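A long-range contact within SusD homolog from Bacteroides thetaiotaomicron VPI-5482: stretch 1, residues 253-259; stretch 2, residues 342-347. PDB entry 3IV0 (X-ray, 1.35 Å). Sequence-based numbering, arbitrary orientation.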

ATOM      1  N   SER A 253     -19.207   2.050  -2.821  1.00 12.75           N
ATOM      2  CA  SER A 253     -17.883   2.028  -2.204  1.00 13.81           C
ATOM      3  C   SER A 253     -17.643   0.805  -1.329  1.00 12.98           C
ATOM      4  O   SER A 253     -16.526   0.264  -1.322  1.00 13.69           O
ATOM      5  CB  SER A 253     -17.678   3.259  -1.307  1.00 13.94           C
ATOM      6  OG  SER A 253     -17.433   4.400  -2.041  1.00 16.92           O
ATOM      7  N   SER A 254     -18.642   0.334  -0.591  1.00 13.38           N
ATOM      8  CA  SER A 254     -18.445  -0.804   0.301  1.00 15.30           C
ATOM      9  C   SER A 254     -18.078  -2.056  -0.483  1.00 14.54           C
ATOM     10  O   SER A 254     -17.403  -2.944   0.048  1.00 14.74           O
ATOM     11  CB  SER A 254     -19.687  -1.051   1.141  1.00 14.77           C
ATOM     12  OG  SER A 254     -20.749  -1.577   0.389  1.00 17.14           O
ATOM     13  N   VAL A 255     -18.515  -2.145  -1.731  1.00 12.14           N
ATOM     14  CA  VAL A 255     -18.191  -3.292  -2.585  1.00 12.14           C
ATOM     15  C   VAL A 255     -16.705  -3.269  -3.003  1.00 11.00           C
ATOM     16  O   VAL A 255     -16.027  -4.282  -3.027  1.00 11.99           O
ATOM     17  CB  VAL A 255     -19.083  -3.309  -3.831  1.00 12.35           C
ATOM     18  CG1 VAL A 255     -18.703  -4.449  -4.775  1.00 14.60           C
ATOM     19  CG2 VAL A 255     -20.571  -3.393  -3.442  1.00 14.35           C
ATOM     20  N   ILE A 256     -16.174  -2.078  -3.263  1.00 10.76           N
ATOM     21  CA  ILE A 256     -14.729  -1.930  -3.478  1.00 11.96           C
ATOM     22  C   ILE A 256     -13.959  -2.438  -2.278  1.00 10.98           C
ATOM     23  O   ILE A 256     -13.055  -3.276  -2.380  1.00 11.62           O
ATOM     24  CB  ILE A 256     -14.297  -0.477  -3.750  1.00 11.83           C
ATOM     25  CG1 ILE A 256     -15.073   0.148  -4.904  1.00 13.49           C
ATOM     26  CG2 ILE A 256     -12.770  -0.437  -3.985  1.00 13.12           C
ATOM     27  CD1 ILE A 256     -14.830   1.674  -5.082  1.00 15.89           C
ATOM     28  N   PHE A 257     -14.325  -1.945  -1.098  1.00 11.48           N
ATOM     29  CA  PHE A 257     -13.555  -2.228   0.098  1.00 10.80           C
ATOM     30  C   PHE A 257     -13.805  -3.574   0.754  1.00 11.87           C
ATOM     31  O   PHE A 257     -12.989  -4.028   1.573  1.00 13.02           O
ATOM     32  CB  PHE A 257     -13.582  -1.023   1.048  1.00 11.25           C
ATOM     33  CG  PHE A 257     -13.083   0.211   0.375  1.00 11.84           C
ATOM     34  CD1 PHE A 257     -11.766   0.257  -0.092  1.00 13.92           C
ATOM     35  CD2 PHE A 257     -13.924   1.250   0.054  1.00 12.51           C
ATOM     36  CE1 PHE A 257     -11.307   1.355  -0.784  1.00 12.33           C
ATOM     37  CE2 PHE A 257     -13.442   2.352  -0.666  1.00 13.08           C
ATOM     38  CZ  PHE A 257     -12.141   2.360  -1.098  1.00 13.24           C
ATOM     39  N   ALA A 258     -14.850  -4.287   0.326  1.00 11.91           N
ATOM     40  CA  ALA A 258     -15.050  -5.656   0.748  1.00 10.93           C
ATOM     41  C   ALA A 258     -13.964  -6.537   0.151  1.00 12.23           C
ATOM     42  O   ALA A 258     -13.584  -7.564   0.736  1.00 13.03           O
ATOM     43  CB  ALA A 258     -16.404  -6.157   0.280  1.00 13.77           C
ATOM     44  N   GLY A 259     -13.488  -6.146  -1.029  1.00 11.18           N
ATOM     45  CA  GLY A 259     -12.518  -6.940  -1.761  1.00 12.01           C
ATOM     46  C   GLY A 259     -13.159  -7.746  -2.846  1.00 11.32           C
ATOM     47  O   GLY A 259     -14.369  -8.030  -2.799  1.00 12.59           O
TER
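Stretch 2 (342-347) KKFWNI

Residues 342-347 form an irregular segment, with no regular helix or strand, that packs on the last turns of a helix, which G259 leaves with positive phi. The segment passes from the F257 ring, met by K343 and F344, to N346, which reaches S254 O beside A258. It opens with a type I β turn from K342 to W345, closed by a hydrogen bond from W345 N to K342 O (3.1 Å), and then extends through N346 to I347. The backbones come nearest at F257 and F344, whose CA atoms lie 5.8 Å apart, and the two stretches together bury 312 Å².

F257 covers the most surface. Its CA-to-CB bond points toward the second stretch, and with chi1 at m the ring lies against the side chains of K343 and F344. F344, also m at chi1, presents its ring edge to the face of F257: the centroids are 4.8 Å apart, the planes meet at 63°, and F344 CE1 approaches F257 CD1 to 3.6 Å. K343 leaves its backbone sideways, but its fully extended chain, t at all four chi angles, runs along the same ring, bringing K343 CE to 3.4 Å from F257 CZ. This contact is made by the aliphatic part of the lysine, while NZ is hydrogen-bonded elsewhere in the structure.

N346 supplies the polar half of the contact. The CA-to-CB bond of N346 points toward the helix, and N346 ND2 donates a hydrogen bond to S254 O (2.9 Å, 164° at the hydrogen). S254 O also accepts the helical hydrogen bond from A258 N, likewise 2.9 Å long, so the asparagine joins an acceptor already in use within the helix. The convergence brings N346 ND2 within 3.4 Å of A258 N, but both are donors and no bond forms between them. The other arm of the amide is tied to the helix through water 1, which donates to N346 OD1 (2.7 Å) and is hydrogen-bonded to S254 OG (2.8 Å).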

ATOM      1  N   LYS A 342     -16.308   6.510   7.691  1.00 12.95           N
ATOM      2  CA  LYS A 342     -17.153   5.368   7.398  1.00 13.27           C
ATOM      3  C   LYS A 342     -16.913   4.741   6.005  1.00 11.29           C
ATOM      4  O   LYS A 342     -17.575   3.799   5.583  1.00 12.53           O
ATOM      5  CB  LYS A 342     -18.626   5.761   7.544  1.00 14.22           C
ATOM      6  CG  LYS A 342     -19.086   6.758   6.576  1.00 16.71           C
ATOM      7  CD  LYS A 342     -20.579   7.092   6.846  1.00 23.78           C
ATOM      8  CE  LYS A 342     -21.098   8.139   5.890  1.00 27.44           C
ATOM      9  NZ  LYS A 342     -22.501   8.500   6.207  1.00 29.92           N
ATOM     10  N   LYS A 343     -15.870   5.241   5.359  1.00 11.73           N
ATOM     11  CA  LYS A 343     -15.467   4.817   4.010  1.00 11.53           C
ATOM     12  C   LYS A 343     -15.398   3.303   3.856  1.00 11.59           C
ATOM     13  O   LYS A 343     -15.822   2.776   2.859  1.00 12.44           O
ATOM     14  CB  LYS A 343     -14.079   5.402   3.695  1.00 11.78           C
ATOM     15  CG  LYS A 343     -13.461   4.948   2.370  1.00 12.34           C
ATOM     16  CD  LYS A 343     -12.184   5.681   2.074  1.00 10.39           C
ATOM     17  CE  LYS A 343     -11.517   5.105   0.827  1.00 10.08           C
ATOM     18  NZ  LYS A 343     -10.250   5.802   0.488  1.00 10.93           N
ATOM     19  N   PHE A 344     -14.845   2.610   4.845  1.00 12.00           N
ATOM     20  CA  PHE A 344     -14.552   1.185   4.696  1.00 12.33           C
ATOM     21  C   PHE A 344     -15.578   0.264   5.331  1.00 11.91           C
ATOM     22  O   PHE A 344     -15.337  -0.931   5.463  1.00 13.25           O
ATOM     23  CB  PHE A 344     -13.185   0.900   5.313  1.00 11.35           C
ATOM     24  CG  PHE A 344     -12.055   1.649   4.648  1.00 10.65           C
ATOM     25  CD1 PHE A 344     -11.440   1.131   3.541  1.00 12.48           C
ATOM     26  CD2 PHE A 344     -11.624   2.860   5.132  1.00 11.32           C
ATOM     27  CE1 PHE A 344     -10.441   1.845   2.899  1.00 11.55           C
ATOM     28  CE2 PHE A 344     -10.616   3.572   4.529  1.00 11.84           C
ATOM     29  CZ  PHE A 344     -10.017   3.070   3.404  1.00 11.74           C
ATOM     30  N   TRP A 345     -16.682   0.803   5.853  1.00 13.46           N
ATOM     31  CA  TRP A 345     -17.562  -0.047   6.656  1.00 13.12           C
ATOM     32  C   TRP A 345     -18.100  -1.252   5.902  1.00 12.92           C
ATOM     33  O   TRP A 345     -18.770  -1.145   4.892  1.00 14.60           O
ATOM     34  CB  TRP A 345     -18.692   0.756   7.289  1.00 13.29           C
ATOM     35  CG  TRP A 345     -18.239   1.647   8.384  1.00 13.95           C
ATOM     36  CD1 TRP A 345     -16.986   1.765   8.886  1.00 13.65           C
ATOM     37  CD2 TRP A 345     -19.070   2.514   9.149  1.00 14.50           C
ATOM     38  NE1 TRP A 345     -16.965   2.687   9.894  1.00 14.06           N
ATOM     39  CE2 TRP A 345     -18.240   3.157  10.087  1.00 14.13           C
ATOM     40  CE3 TRP A 345     -20.431   2.803   9.132  1.00 17.51           C
ATOM     41  CZ2 TRP A 345     -18.733   4.108  11.001  1.00 16.68           C
ATOM     42  CZ3 TRP A 345     -20.925   3.741  10.043  1.00 19.48           C
ATOM     43  CH2 TRP A 345     -20.085   4.368  10.962  1.00 18.93           C
ATOM     44  N   ASN A 346     -17.756  -2.397   6.456  1.00 12.74           N
ATOM     45  CA  ASN A 346     -18.262  -3.720   6.121  1.00 13.27           C
ATOM     46  C   ASN A 346     -18.188  -4.461   7.444  1.00 12.86           C
ATOM     47  O   ASN A 346     -17.223  -5.146   7.783  1.00 13.21           O
ATOM     48  CB  ASN A 346     -17.403  -4.386   5.067  1.00 13.51           C
ATOM     49  CG  ASN A 346     -17.868  -4.057   3.663  1.00 14.50           C
ATOM     50  OD1 ASN A 346     -19.037  -4.313   3.324  1.00 18.71           O
ATOM     51  ND2 ASN A 346     -16.996  -3.437   2.862  1.00 15.06           N
ATOM     52  N   ILE A 347     -19.236  -4.288   8.229  1.00 14.93           N
ATOM     53  CA  ILE A 347     -19.191  -4.637   9.628  1.00 15.41           C
ATOM     54  C   ILE A 347     -19.506  -6.124   9.832  1.00 17.56           C
ATOM     55  O   ILE A 347     -20.376  -6.658   9.149  1.00 19.28           O
ATOM     56  CB  ILE A 347     -20.209  -3.764  10.387  1.00 17.45           C
ATOM     57  CG1 ILE A 347     -19.824  -2.274  10.307  1.00 18.96           C
ATOM     58  CG2 ILE A 347     -20.293  -4.204  11.832  1.00 20.16           C
ATOM     59  CD1 ILE A 347     -21.033  -1.321  10.402  1.00 21.12           C
TER
HETATM   60  O   HOH W   1     -20.410  -4.277   1.002  1.00 24.04           O